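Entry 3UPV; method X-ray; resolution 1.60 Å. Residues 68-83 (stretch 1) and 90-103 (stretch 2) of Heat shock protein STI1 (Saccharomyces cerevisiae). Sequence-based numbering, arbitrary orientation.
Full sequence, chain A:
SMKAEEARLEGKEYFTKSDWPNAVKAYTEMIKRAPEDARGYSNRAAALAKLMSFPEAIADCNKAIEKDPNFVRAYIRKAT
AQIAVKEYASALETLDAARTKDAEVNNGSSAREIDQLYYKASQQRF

Stretch 1, residues 68-83: DPNFVRAYIRKATAQI
Stretch 2, residues 90-103: SALETLDAARTKDA

Two helices of one chain pack as a close antiparallel pair, joined by apolar contacts in which alanines meet larger side chains, by one hydrogen bond to the Thr94 knob and by a pair from Lys101 at the turn end. Stretch 1 opens with a type I beta turn from Asp68 to Phe71, closed by Phe71 N to Asp68 O at 3.1 Å and braced by Asn70 N to Asp68 OD2 at 2.9 Å. Pro69 (phi/psi -69/-14) and Asn70 (-92/4) form its corners; Phe71 (-80/86) leads into a regular helix that runs through Ile83 and beyond. Stretch 2 is helical throughout, with phi near -65 and psi near -40. The N-to-C directions of the helices differ by 166°, and their axes approach to 8.5 Å. Alanines sit at the closest points of the seam: CA of Ala79 lies 4.7 Å from CA of Ala91, and CA of Ala98 lies 5.4 Å from CA of Tyr75, which fixes the register.

At the centre, Thr94 (chi1 m) is a knob in the hole formed by Tyr75, Lys78, Ala79 and Gln82. Its methyl CG2 reaches the backbone, 3.3 Å from Tyr75 O and 3.9 Å from Ala79 N, while its hydroxyl OG1 accepts a hydrogen bond from Gln82 NE2 at 2.7 Å, with an N-H...acceptor angle of 155°. The Gln82 side chain (chi1 m, chi2 t, chi3 131°) thus extends to meet the knob, and its OE1 lies 3.5 Å from Ser90 CB. Lys78 (chi1 to chi4 all t) passes the same threonine, with Lys78 CE 3.8 Å from Thr94 OG1.

Apolar contacts continue the seam. Ala79 CB meets Leu95 CD2 at 3.6 Å; Leu95 (m, t) has its CA-to-CB bond sideways, but the end of its side chain comes nearer. Ala91 CB lies 3.8 Å from Ala79 O and 3.8 Å from Ile83 CG1 (Ile83 m, t). Ala98 CB packs 3.7 Å from Tyr75 CB and 4.1 Å from Ile76 CG1. Ile76 (m, t) starts away from the partner helix, yet its end comes back within reach. Val72 (chi1 t) points toward stretch 2, placing CG2 3.8 Å from Lys101 O and CG1 4.0 Å from Asp102 CB.

The Tyr75 ring (chi1 -60°, chi2 -89°) lies obliquely beside Ala97, Ala98 and Lys101, with CD1 4.3 Å from Ala97 CB. Its OH donates to Pro69 O at 2.6 Å, tying the helix back to the turn before it. The same carbonyl oxygen, Pro69 O, accepts from Lys101 NZ at 3.0 Å, and Asn70 OD1 accepts from that NZ at 3.2 Å. Lys101 (chi1 m, chi2 m, chi3 t, chi4 107°) places its charged amine within reach of both oxygens; both acceptors are neutral, so these are hydrogen bonds, not a salt bridge. Altogether the contact buries 716 Å², counting both sides.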

ATOM      1  N   ASP A  68       5.692  -9.512  -4.008  1.00 17.32           N
ATOM      2  CA  ASP A  68       4.475 -10.141  -4.599  1.00 17.23           C
ATOM      3  C   ASP A  68       3.932  -9.300  -5.748  1.00 17.35           C
ATOM      4  O   ASP A  68       3.176  -8.345  -5.534  1.00 18.08           O
ATOM      5  CB  ASP A  68       3.372 -10.357  -3.549  1.00 18.32           C
ATOM      6  CG  ASP A  68       2.150 -11.117  -4.126  1.00 18.26           C
ATOM      7  OD1 ASP A  68       1.150 -11.249  -3.381  1.00 22.90           O
ATOM      8  OD2 ASP A  68       2.184 -11.565  -5.309  1.00 18.12           O
ATOM      9  N   PRO A  69       4.246  -9.664  -6.986  1.00 17.23           N
ATOM     10  CA  PRO A  69       3.723  -8.841  -8.067  1.00 16.91           C
ATOM     11  C   PRO A  69       2.200  -8.921  -8.255  1.00 16.24           C
ATOM     12  O   PRO A  69       1.649  -8.113  -8.958  1.00 15.98           O
ATOM     13  CB  PRO A  69       4.451  -9.399  -9.285  1.00 18.20           C
ATOM     14  CG  PRO A  69       4.938 -10.734  -8.896  1.00 18.08           C
ATOM     15  CD  PRO A  69       5.279 -10.595  -7.458  1.00 17.37           C
ATOM     16  N   ASN A  70       1.530  -9.901  -7.649  1.00 16.65           N
ATOM     17  CA  ASN A  70       0.074  -9.977  -7.751  1.00 16.19           C
ATOM     18  C   ASN A  70      -0.681  -9.259  -6.637  1.00 16.44           C
ATOM     19  O   ASN A  70      -1.919  -9.283  -6.579  1.00 17.16           O
ATOM     20  CB  ASN A  70      -0.320 -11.417  -7.924  1.00 17.17           C
ATOM     21  CG  ASN A  70       0.387 -12.006  -9.121  1.00 19.45           C
ATOM     22  OD1 ASN A  70       0.405 -11.369 -10.185  1.00 19.87           O
ATOM     23  ND2 ASN A  70       1.036 -13.154  -8.950  1.00 23.24           N
ATOM     24  N   PHE A  71       0.088  -8.595  -5.784  1.00 15.14           N
ATOM     25  CA  PHE A  71      -0.474  -7.849  -4.679  1.00 14.55           C
ATOM     26  C   PHE A  71      -0.984  -6.482  -5.194  1.00 14.34           C
ATOM     27  O   PHE A  71      -0.271  -5.447  -5.136  1.00 14.15           O
ATOM     28  CB  PHE A  71       0.645  -7.700  -3.643  1.00 15.46           C
ATOM     29  CG  PHE A  71       0.214  -7.205  -2.309  1.00 15.39           C
ATOM     30  CD1 PHE A  71      -1.133  -7.244  -1.889  1.00 17.98           C
ATOM     31  CD2 PHE A  71       1.173  -6.708  -1.453  1.00 17.02           C
ATOM     32  CE1 PHE A  71      -1.474  -6.744  -0.622  1.00 18.90           C
ATOM     33  CE2 PHE A  71       0.839  -6.245  -0.190  1.00 19.20           C
ATOM     34  CZ  PHE A  71      -0.484  -6.258   0.221  1.00 16.14           C
ATOM     35  N   VAL A  72      -2.235  -6.484  -5.675  1.00 13.15           N
ATOM     36  CA  VAL A  72      -2.819  -5.301  -6.306  1.00 12.71           C
ATOM     37  C   VAL A  72      -2.800  -4.058  -5.358  1.00 12.03           C
ATOM     38  O   VAL A  72      -2.644  -2.905  -5.788  1.00 12.78           O
ATOM     39  CB  VAL A  72      -4.314  -5.642  -6.699  1.00 11.57           C
ATOM     40  CG1 VAL A  72      -5.058  -4.418  -7.211  1.00 12.02           C
ATOM     41  CG2 VAL A  72      -4.428  -6.847  -7.662  1.00 12.09           C
ATOM     42  N   ARG A  73      -3.029  -4.303  -4.060  1.00 11.74           N
ATOM     43  CA  ARG A  73      -3.154  -3.203  -3.078  1.00 10.78           C
ATOM     44  C   ARG A  73      -1.912  -2.362  -3.053  1.00 10.29           C
ATOM     45  O   ARG A  73      -1.972  -1.152  -2.882  1.00  9.60           O
ATOM     46  CB  ARG A  73      -3.399  -3.754  -1.691  1.00 10.84           C
ATOM     47  CG  ARG A  73      -3.643  -2.610  -0.696  1.00 16.25           C
ATOM     48  CD  ARG A  73      -5.090  -2.776  -0.170  1.00 24.26           C
ATOM     49  NE  ARG A  73      -5.198  -3.804   0.842  1.00 28.47           N
ATOM     50  CZ  ARG A  73      -6.350  -4.342   1.297  1.00 29.52           C
ATOM     51  NH1 ARG A  73      -7.521  -3.986   0.796  1.00 28.82           N
ATOM     52  NH2 ARG A  73      -6.328  -5.259   2.262  1.00 28.28           N
ATOM     53  N   ALA A  74      -0.758  -3.008  -3.213  1.00  9.66           N
ATOM     54  CA  ALA A  74       0.527  -2.275  -3.186  1.00  8.91           C
ATOM     55  C   ALA A  74       0.587  -1.258  -4.328  1.00  8.64           C
ATOM     56  O   ALA A  74       1.087  -0.157  -4.165  1.00  9.37           O
ATOM     57  CB  ALA A  74       1.629  -3.217  -3.265  1.00 10.64           C
ATOM     58  N   TYR A  75       0.073  -1.651  -5.479  1.00  7.45           N
ATOM     59  CA  TYR A  75       0.057  -0.731  -6.619  1.00  7.21           C
ATOM     60  C   TYR A  75      -0.885   0.442  -6.369  1.00  7.80           C
ATOM     61  O   TYR A  75      -0.481   1.646  -6.621  1.00  6.54           O
ATOM     62  CB  TYR A  75      -0.341  -1.421  -7.905  1.00  7.58           C
ATOM     63  CG  TYR A  75       0.522  -2.572  -8.382  1.00  9.54           C
ATOM     64  CD1 TYR A  75       1.636  -2.365  -9.213  1.00 14.29           C
ATOM     65  CD2 TYR A  75       0.214  -3.888  -8.030  1.00 11.08           C
ATOM     66  CE1 TYR A  75       2.407  -3.462  -9.658  1.00 16.69           C
ATOM     67  CE2 TYR A  75       1.018  -4.950  -8.422  1.00 13.57           C
ATOM     68  CZ  TYR A  75       2.068  -4.755  -9.261  1.00 15.49           C
ATOM     69  OH  TYR A  75       2.759  -5.885  -9.694  1.00 17.12           O
ATOM     70  N   ILE A  76      -2.076   0.146  -5.823  1.00  7.94           N
ATOM     71  CA  ILE A  76      -3.017   1.200  -5.583  1.00  8.08           C
ATOM     72  C   ILE A  76      -2.476   2.158  -4.505  1.00  6.66           C
ATOM     73  O   ILE A  76      -2.457   3.413  -4.645  1.00  6.72           O
ATOM     74  CB  ILE A  76      -4.382   0.683  -5.195  1.00  7.10           C
ATOM     75  CG1 ILE A  76      -4.957  -0.098  -6.365  1.00  7.52           C
ATOM     76  CG2 ILE A  76      -5.272   1.898  -4.784  1.00  9.67           C
ATOM     77  CD1 ILE A  76      -6.188  -0.883  -6.021  1.00 10.14           C
ATOM     78  N   ARG A  77      -1.904   1.560  -3.457  1.00  6.04           N
ATOM     79  CA  ARG A  77      -1.275   2.378  -2.414  1.00  6.40           C
ATOM     80  C   ARG A  77      -0.171   3.292  -2.923  1.00  7.09           C
ATOM     81  O   ARG A  77      -0.041   4.483  -2.531  1.00  9.09           O
ATOM     82  CB  ARG A  77      -0.734   1.434  -1.362  1.00  8.16           C
ATOM     83  CG  ARG A  77      -0.645   2.140  -0.119  1.00 10.75           C
ATOM     84  CD  ARG A  77      -0.158   1.304   1.080  1.00 10.66           C
ATOM     85  NE  ARG A  77      -0.955   0.110   1.410  1.00  9.23           N
ATOM     86  CZ  ARG A  77      -2.136   0.171   2.030  1.00  9.81           C
ATOM     87  NH1 ARG A  77      -2.830  -0.943   2.355  1.00  9.42           N
ATOM     88  NH2 ARG A  77      -2.612   1.370   2.343  1.00 13.61           N
ATOM     89  N   LYS A  78       0.738   2.721  -3.698  1.00  6.58           N
ATOM     90  CA  LYS A  78       1.807   3.520  -4.285  1.00  6.23           C
ATOM     91  C   LYS A  78       1.297   4.708  -5.118  1.00  6.36           C
ATOM     92  O   LYS A  78       1.841   5.809  -5.006  1.00  7.51           O
ATOM     93  CB  LYS A  78       2.597   2.630  -5.209  1.00  6.73           C
ATOM     94  CG  LYS A  78       3.751   3.336  -5.918  1.00  5.48           C
ATOM     95  CD  LYS A  78       4.503   2.305  -6.785  1.00  9.00           C
ATOM     96  CE  LYS A  78       5.471   2.988  -7.727  1.00  7.66           C
ATOM     97  NZ  LYS A  78       6.297   2.015  -8.543  1.00  6.95           N
ATOM     98  N   ALA A  79       0.298   4.445  -5.980  1.00  5.13           N
ATOM     99  CA  ALA A  79      -0.274   5.516  -6.812  1.00  5.80           C
ATOM    100  C   ALA A  79      -0.836   6.608  -5.960  1.00  7.33           C
ATOM    101  O   ALA A  79      -0.705   7.800  -6.298  1.00  9.42           O
ATOM    102  CB  ALA A  79      -1.336   4.989  -7.709  1.00  7.94           C
ATOM    103  N   THR A  80      -1.521   6.210  -4.880  1.00  6.93           N
ATOM    104  CA  THR A  80      -2.136   7.204  -3.962  1.00  7.54           C
ATOM    105  C   THR A  80      -1.006   8.083  -3.347  1.00  8.11           C
ATOM    106  O   THR A  80      -1.144   9.295  -3.275  1.00  7.63           O
ATOM    107  CB  THR A  80      -3.038   6.604  -2.864  1.00  8.90           C
ATOM    108  OG1 THR A  80      -2.266   5.835  -1.949  1.00 16.18           O
ATOM    109  CG2 THR A  80      -4.110   5.716  -3.436  1.00  7.24           C
ATOM    110  N   ALA A  81       0.102   7.466  -2.917  1.00  6.68           N
ATOM    111  CA  ALA A  81       1.238   8.210  -2.390  1.00  8.04           C
ATOM    112  C   ALA A  81       1.878   9.052  -3.458  1.00  8.02           C
ATOM    113  O   ALA A  81       2.299  10.217  -3.203  1.00  8.39           O
ATOM    114  CB  ALA A  81       2.262   7.290  -1.713  1.00  7.78           C
ATOM    115  N   GLN A  82       1.942   8.529  -4.665  1.00  8.02           N
ATOM    116  CA  GLN A  82       2.539   9.338  -5.768  1.00  7.63           C
ATOM    117  C   GLN A  82       1.672  10.596  -6.061  1.00  7.96           C
ATOM    118  O   GLN A  82       2.190  11.720  -6.241  1.00  9.65           O
ATOM    119  CB  GLN A  82       2.761   8.515  -7.042  1.00  6.91           C
ATOM    120  CG  GLN A  82       3.941   7.527  -6.859  1.00  8.35           C
ATOM    121  CD  GLN A  82       4.132   6.567  -8.035  1.00  8.46           C
ATOM    122  OE1 GLN A  82       5.234   6.404  -8.538  1.00 10.55           O
ATOM    123  NE2 GLN A  82       3.069   6.029  -8.535  1.00  6.79           N
ATOM    124  N   ILE A  83       0.351  10.457  -5.998  1.00  7.34           N
ATOM    125  CA  ILE A  83      -0.466  11.609  -6.154  1.00  7.98           C
ATOM    126  C   ILE A  83      -0.176  12.617  -5.016  1.00  8.97           C
ATOM    127  O   ILE A  83      -0.127  13.826  -5.244  1.00 10.24           O
ATOM    128  CB  ILE A  83      -1.922  11.183  -6.156  1.00  4.99           C
ATOM    129  CG1 ILE A  83      -2.212  10.492  -7.507  1.00  7.12           C
ATOM    130  CG2 ILE A  83      -2.955  12.334  -5.967  1.00 10.64           C
ATOM    131  CD1 ILE A  83      -3.498   9.800  -7.544  1.00 11.78           C
ATOM    132  N   SER A  90       3.846   9.561 -12.999  1.00 10.59           N
ATOM    133  CA  SER A  90       4.218   8.247 -12.498  1.00 10.49           C
ATOM    134  C   SER A  90       3.020   7.542 -11.958  1.00  9.76           C
ATOM    135  O   SER A  90       2.897   6.325 -12.124  1.00  9.18           O
ATOM    136  CB  SER A  90       5.337   8.314 -11.456  1.00 10.84           C
ATOM    137  OG  SER A  90       6.524   8.805 -12.096  1.00 13.98           O
ATOM    138  N   ALA A  91       2.144   8.297 -11.296  1.00  8.94           N
ATOM    139  CA  ALA A  91       0.928   7.696 -10.751  1.00  6.62           C
ATOM    140  C   ALA A  91       0.051   7.102 -11.805  1.00  8.23           C
ATOM    141  O   ALA A  91      -0.504   6.018 -11.633  1.00  8.68           O
ATOM    142  CB  ALA A  91       0.127   8.674  -9.869  1.00  7.10           C
ATOM    143  N   LEU A  92      -0.070   7.801 -12.919  1.00  7.88           N
ATOM    144  CA  LEU A  92      -0.937   7.299 -13.992  1.00  8.53           C
ATOM    145  C   LEU A  92      -0.372   5.948 -14.505  1.00  8.58           C
ATOM    146  O   LEU A  92      -1.131   4.991 -14.776  1.00  8.83           O
ATOM    147  CB  LEU A  92      -0.935   8.387 -15.096  1.00  8.62           C
ATOM    148  CG  LEU A  92      -1.817   9.628 -14.770  1.00  9.89           C
ATOM    149  CD1 LEU A  92      -1.504  10.777 -15.729  1.00 12.99           C
ATOM    150  CD2 LEU A  92      -3.347   9.358 -14.709  1.00 10.73           C
ATOM    151  N   GLU A  93       0.951   5.843 -14.602  1.00  9.53           N
ATOM    152  CA  GLU A  93       1.614   4.588 -15.026  1.00 10.16           C
ATOM    153  C   GLU A  93       1.381   3.472 -13.993  1.00 10.31           C
ATOM    154  O   GLU A  93       1.043   2.329 -14.342  1.00 10.31           O
ATOM    155  CB  GLU A  93       3.141   4.814 -15.262  1.00 11.15           C
ATOM    156  CG  GLU A  93       3.484   5.340 -16.685  1.00 15.85           C
ATOM    157  CD  GLU A  93       4.946   5.818 -16.840  1.00 21.94           C
ATOM    158  OE1 GLU A  93       5.299   6.311 -17.920  1.00 27.72           O
ATOM    159  OE2 GLU A  93       5.749   5.742 -15.892  1.00 26.68           O
ATOM    160  N   THR A  94       1.463   3.843 -12.716  1.00  8.64           N
ATOM    161  CA  THR A  94       1.270   2.883 -11.688  1.00  8.44           C
ATOM    162  C   THR A  94      -0.202   2.410 -11.720  1.00  9.11           C
ATOM    163  O   THR A  94      -0.485   1.221 -11.484  1.00  9.91           O
ATOM    164  CB  THR A  94       1.561   3.502 -10.333  1.00  8.68           C
ATOM    165  OG1 THR A  94       2.910   3.985 -10.321  1.00  9.44           O
ATOM    166  CG2 THR A  94       1.377   2.459  -9.186  1.00  7.44           C
ATOM    167  N   LEU A  95      -1.135   3.345 -11.968  1.00  8.92           N
ATOM    168  CA  LEU A  95      -2.535   2.989 -12.023  1.00  7.63           C
ATOM    169  C   LEU A  95      -2.866   2.096 -13.210  1.00  8.13           C
ATOM    170  O   LEU A  95      -3.790   1.247 -13.109  1.00  8.35           O
ATOM    171  CB  LEU A  95      -3.453   4.179 -12.028  1.00  8.14           C
ATOM    172  CG  LEU A  95      -3.388   4.878 -10.686  1.00  8.78           C
ATOM    173  CD1 LEU A  95      -3.809   6.391 -10.720  1.00  8.75           C
ATOM    174  CD2 LEU A  95      -4.168   4.050  -9.659  1.00  7.27           C
ATOM    175  N   ASP A  96      -2.187   2.327 -14.337  1.00 10.17           N
ATOM    176  CA  ASP A  96      -2.322   1.412 -15.518  1.00 11.19           C
ATOM    177  C   ASP A  96      -1.981  -0.029 -15.160  1.00 12.62           C
ATOM    178  O   ASP A  96      -2.712  -0.984 -15.508  1.00 12.83           O
ATOM    179  CB  ASP A  96      -1.403   1.880 -16.637  1.00 13.66           C
ATOM    180  CG  ASP A  96      -2.017   2.957 -17.467  1.00 17.79           C
ATOM    181  OD1 ASP A  96      -3.251   3.190 -17.361  1.00 20.94           O
ATOM    182  OD2 ASP A  96      -1.240   3.573 -18.234  1.00 21.02           O
ATOM    183  N   ALA A  97      -0.934  -0.184 -14.374  1.00 12.31           N
ATOM    184  CA  ALA A  97      -0.460  -1.506 -13.955  1.00 12.63           C
ATOM    185  C   ALA A  97      -1.384  -2.122 -12.933  1.00 12.68           C
ATOM    186  O   ALA A  97      -1.687  -3.336 -13.026  1.00 12.06           O
ATOM    187  CB  ALA A  97       0.943  -1.400 -13.397  1.00 12.14           C
ATOM    188  N   ALA A  98      -1.942  -1.262 -12.057  1.00 10.95           N
ATOM    189  CA  ALA A  98      -2.853  -1.671 -11.028  1.00 11.32           C
ATOM    190  C   ALA A  98      -4.127  -2.112 -11.704  1.00 10.55           C
ATOM    191  O   ALA A  98      -4.713  -3.101 -11.293  1.00 11.56           O
ATOM    192  CB  ALA A  98      -3.160  -0.507 -10.049  1.00  9.28           C
ATOM    193  N   ARG A  99      -4.571  -1.412 -12.761  1.00 10.53           N
ATOM    194  CA  ARG A  99      -5.858  -1.797 -13.377  1.00  9.81           C
ATOM    195  C   ARG A  99      -5.775  -3.179 -14.013  1.00 10.14           C
ATOM    196  O   ARG A  99      -6.707  -3.989 -13.941  1.00  9.26           O
ATOM    197  CB  ARG A  99      -6.265  -0.763 -14.439  1.00  9.42           C
ATOM    198  CG  ARG A  99      -7.695  -0.996 -15.029  1.00 13.48           C
ATOM    199  CD  ARG A  99      -7.983  -0.041 -16.202  1.00 15.52           C
ATOM    200  NE  ARG A  99      -7.491   1.328 -15.909  1.00 23.51           N
ATOM    201  CZ  ARG A  99      -6.356   1.841 -16.418  1.00 25.49           C
ATOM    202  NH1 ARG A  99      -5.963   3.071 -16.105  1.00 27.83           N
ATOM    203  NH2 ARG A  99      -5.615   1.114 -17.261  1.00 26.13           N
ATOM    204  N   THR A 100      -4.655  -3.418 -14.670  1.00 10.93           N
ATOM    205  CA  THR A 100      -4.368  -4.715 -15.340  1.00 11.17           C
ATOM    206  C   THR A 100      -4.321  -5.870 -14.353  1.00 10.79           C
ATOM    207  O   THR A 100      -4.996  -6.859 -14.541  1.00 11.61           O
ATOM    208  CB  THR A 100      -3.019  -4.584 -16.023  1.00 11.89           C
ATOM    209  OG1 THR A 100      -3.152  -3.678 -17.133  1.00 12.83           O
ATOM    210  CG2 THR A 100      -2.434  -5.990 -16.478  1.00 11.32           C
ATOM    211  N   LYS A 101      -3.509  -5.712 -13.300  1.00 12.13           N
ATOM    212  CA  LYS A 101      -3.424  -6.680 -12.195  1.00 12.04           C
ATOM    213  C   LYS A 101      -4.774  -6.869 -11.527  1.00 12.53           C
ATOM    214  O   LYS A 101      -5.133  -7.981 -11.212  1.00 12.24           O
ATOM    215  CB  LYS A 101      -2.348  -6.282 -11.171  1.00 13.68           C
ATOM    216  CG  LYS A 101      -0.929  -6.605 -11.651  1.00 14.74           C
ATOM    217  CD  LYS A 101      -0.704  -8.108 -11.722  1.00 17.82           C
ATOM    218  CE  LYS A 101       0.472  -8.488 -12.640  1.00 22.26           C
ATOM    219  NZ  LYS A 101       1.655  -8.927 -11.870  1.00 23.78           N
ATOM    220  N   ASP A 102      -5.534  -5.786 -11.350  1.00 10.55           N
ATOM    221  CA  ASP A 102      -6.820  -5.895 -10.685  1.00 10.05           C
ATOM    222  C   ASP A 102      -7.771  -6.807 -11.465  1.00 10.21           C
ATOM    223  O   ASP A 102      -8.404  -7.692 -10.881  1.00  8.73           O
ATOM    224  CB  ASP A 102      -7.436  -4.522 -10.437  1.00 11.18           C
ATOM    225  CG  ASP A 102      -8.777  -4.600  -9.769  1.00 11.53           C
ATOM    226  OD1 ASP A 102      -9.802  -4.239 -10.430  1.00 12.92           O
ATOM    227  OD2 ASP A 102      -8.795  -5.020  -8.567  1.00 14.98           O
ATOM    228  N   ALA A 103      -7.857  -6.583 -12.773  1.00  9.00           N
ATOM    229  CA  ALA A 103      -8.568  -7.511 -13.655  1.00  9.89           C
ATOM    230  C   ALA A 103      -8.081  -8.972 -13.584  1.00 10.11           C
ATOM    231  O   ALA A 103      -8.904  -9.878 -13.419  1.00  9.84           O
ATOM    232  CB  ALA A 103      -8.555  -6.993 -15.095  1.00 11.70           C
TER